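Side-chain contact in 24-sterol C-methyltransferase (Haloferax volcanii, PDB 6F5Z), which is a putative methyltransferase that binds S-adenosyl-L-homocysteine and forms a complex with the methyltransferase activator Trm112: residues 124-127 / 128-132. Numbering follows the deposited sequence.
Sequences EEIA and RILKP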
ATOM      1  N   GLU B 124     -17.432   7.826   2.210  1.00 16.46           N
ATOM      2  CA  GLU B 124     -18.211   7.172   3.260  1.00 16.91           C
ATOM      3  C   GLU B 124     -18.980   5.963   2.681  1.00 16.90           C
ATOM      4  O   GLU B 124     -19.032   4.909   3.320  1.00 16.91           O
ATOM      5  CB  GLU B 124     -19.193   8.176   3.874  1.00 19.31           C
ATOM      6  CG  GLU B 124     -18.479   9.249   4.687  1.00 27.21           C
ATOM      7  CD  GLU B 124     -19.276  10.524   4.905  1.00 50.47           C
ATOM      8  OE1 GLU B 124     -20.485  10.550   4.570  1.00 35.57           O
ATOM      9  OE2 GLU B 124     -18.665  11.530   5.336  1.00 37.76           O
ATOM     10  N   GLU B 125     -19.495   6.110   1.439  1.00 16.34           N
ATOM     11  CA  GLU B 125     -20.193   5.017   0.749  1.00 15.80           C
ATOM     12  C   GLU B 125     -19.238   3.862   0.445  1.00 18.07           C
ATOM     13  O   GLU B 125     -19.619   2.690   0.539  1.00 17.78           O
ATOM     14  CB  GLU B 125     -20.812   5.522  -0.540  1.00 17.73           C
ATOM     15  CG  GLU B 125     -22.168   6.195  -0.359  1.00 19.87           C
ATOM     16  CD  GLU B 125     -23.220   5.180   0.052  1.00 22.60           C
ATOM     17  OE1 GLU B 125     -23.751   4.473  -0.837  1.00 22.80           O
ATOM     18  OE2 GLU B 125     -23.484   5.071   1.273  1.00 21.03           O
ATOM     19  N   ILE B 126     -17.997   4.194   0.073  1.00 15.61           N
ATOM     20  CA  ILE B 126     -16.986   3.149  -0.196  1.00 15.28           C
ATOM     21  C   ILE B 126     -16.643   2.415   1.103  1.00 15.93           C
ATOM     22  O   ILE B 126     -16.583   1.179   1.152  1.00 17.10           O
ATOM     23  CB  ILE B 126     -15.751   3.798  -0.869  1.00 16.70           C
ATOM     24  CG1 ILE B 126     -16.112   4.213  -2.304  1.00 17.21           C
ATOM     25  CG2 ILE B 126     -14.562   2.839  -0.893  1.00 16.05           C
ATOM     26  CD1 ILE B 126     -15.112   5.159  -2.954  1.00 18.53           C
ATOM     27  N   ALA B 127     -16.432   3.167   2.193  1.00 15.39           N
ATOM     28  CA  ALA B 127     -16.142   2.531   3.474  1.00 15.65           C
ATOM     29  C   ALA B 127     -17.331   1.649   3.899  1.00 15.95           C
ATOM     30  O   ALA B 127     -17.122   0.595   4.486  1.00 18.39           O
ATOM     31  CB  ALA B 127     -15.896   3.603   4.536  1.00 16.68           C
ATOM     32  N   ARG B 128     -18.555   2.074   3.576  1.00 14.70           N
ATOM     33  CA  ARG B 128     -19.754   1.298   3.916  1.00 15.56           C
ATOM     34  C   ARG B 128     -19.795  -0.037   3.173  1.00 17.95           C
ATOM     35  O   ARG B 128     -19.981  -1.087   3.813  1.00 17.23           O
ATOM     36  CB  ARG B 128     -21.018   2.114   3.590  1.00 15.91           C
ATOM     37  CG  ARG B 128     -22.306   1.341   3.913  1.00 17.95           C
ATOM     38  CD  ARG B 128     -23.554   2.137   3.552  1.00 20.52           C
ATOM     39  NE  ARG B 128     -23.723   2.335   2.115  1.00 18.75           N
ATOM     40  CZ  ARG B 128     -24.106   1.390   1.263  1.00 18.48           C
ATOM     41  NH1 ARG B 128     -24.401   0.168   1.701  1.00 18.95           N
ATOM     42  NH2 ARG B 128     -24.207   1.659  -0.031  1.00 19.04           N
ATOM     43  N   ILE B 129     -19.630  -0.012   1.820  1.00 15.75           N
ATOM     44  CA  ILE B 129     -19.745  -1.265   1.058  1.00 14.61           C
ATOM     45  C   ILE B 129     -18.557  -2.232   1.247  1.00 16.22           C
ATOM     46  O   ILE B 129     -18.717  -3.441   1.069  1.00 17.09           O
ATOM     47  CB  ILE B 129     -20.034  -1.034  -0.421  1.00 16.61           C
ATOM     48  CG1 ILE B 129     -18.787  -0.406  -1.135  1.00 17.22           C
ATOM     49  CG2 ILE B 129     -21.308  -0.146  -0.589  1.00 17.27           C
ATOM     50  CD1 ILE B 129     -18.989  -0.346  -2.659  1.00 19.08           C
ATOM     51  N   LEU B 130     -17.386  -1.700   1.570  1.00 14.41           N
ATOM     52  CA  LEU B 130     -16.240  -2.555   1.784  1.00 13.94           C
ATOM     53  C   LEU B 130     -16.403  -3.399   3.024  1.00 17.18           C
ATOM     54  O   LEU B 130     -16.750  -2.883   4.078  1.00 17.15           O
ATOM     55  CB  LEU B 130     -14.982  -1.685   1.960  1.00 14.30           C
ATOM     56  CG  LEU B 130     -14.336  -1.204   0.672  1.00 15.86           C
ATOM     57  CD1 LEU B 130     -13.218  -0.187   0.988  1.00 15.74           C
ATOM     58  CD2 LEU B 130     -13.842  -2.382  -0.179  1.00 15.03           C
ATOM     59  N   LYS B 131     -15.978  -4.642   2.940  1.00 15.31           N
ATOM     60  CA  LYS B 131     -15.840  -5.470   4.131  1.00 15.15           C
ATOM     61  C   LYS B 131     -14.698  -4.881   4.994  1.00 18.12           C
ATOM     62  O   LYS B 131     -13.717  -4.376   4.434  1.00 18.36           O
ATOM     63  CB  LYS B 131     -15.443  -6.887   3.709  1.00 16.70           C
ATOM     64  CG  LYS B 131     -16.577  -7.626   3.004  1.00 18.62           C
ATOM     65  CD  LYS B 131     -16.095  -8.960   2.441  1.00 24.64           C
ATOM     66  CE  LYS B 131     -17.221  -9.726   1.810  1.00 27.90           C
ATOM     67  NZ  LYS B 131     -16.709 -11.027   1.292  1.00 35.50           N
ATOM     68  N   PRO B 132     -14.743  -4.998   6.333  1.00 17.68           N
ATOM     69  CA  PRO B 132     -13.573  -4.598   7.154  1.00 18.22           C
ATOM     70  C   PRO B 132     -12.302  -5.297   6.633  1.00 19.87           C
ATOM     71  O   PRO B 132     -12.284  -6.496   6.357  1.00 19.50           O
ATOM     72  CB  PRO B 132     -13.934  -5.135   8.556  1.00 21.44           C
ATOM     73  CG  PRO B 132     -15.427  -5.103   8.564  1.00 26.31           C
ATOM     74  CD  PRO B 132     -15.836  -5.530   7.174  1.00 21.34           C
TER
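Glu125 and Arg128 run side by side, one helical turn apart, in a close two-pronged salt bridge. NE of Arg128 donates to Glu125 OE2 at 2.9 Å and NH2 to OE1 at 3.0 Å, both nearly straight. Both oxygens lie close to the guanidinium plane. OE1 is met on its syn side and OE2 from above, both well out of the carboxylate plane. A bend at chi3 (67°) brings NE to the acid, and chi4 (74°) sets NH2 beside OE1. NH1 forms a salt bridge with Asp101, the strongest partner of Arg128, and a hydrogen bond with Phe99 O; Leu97 N binds Glu125 OE1. Lys15 of the UPF0434 family protein chain packs on both side chains. CG2 of Ile129 lies 3.3 Å above one guanidinium face, toward its rim.

The buried apolar side is formed by Ile126 and Leu130, whose CG2 and CD1 touch at 3.8 Å. Leu130 N closes the last turn on Ile126 O. On the looser side, Glu124 is exposed and its side chain does not touch residues 128-132.

The contact lies at the C-terminal end of helix 119-129 in the Rossmann-like domain, where Ile129 and Leu130 pack on Val107 of strand 104-110.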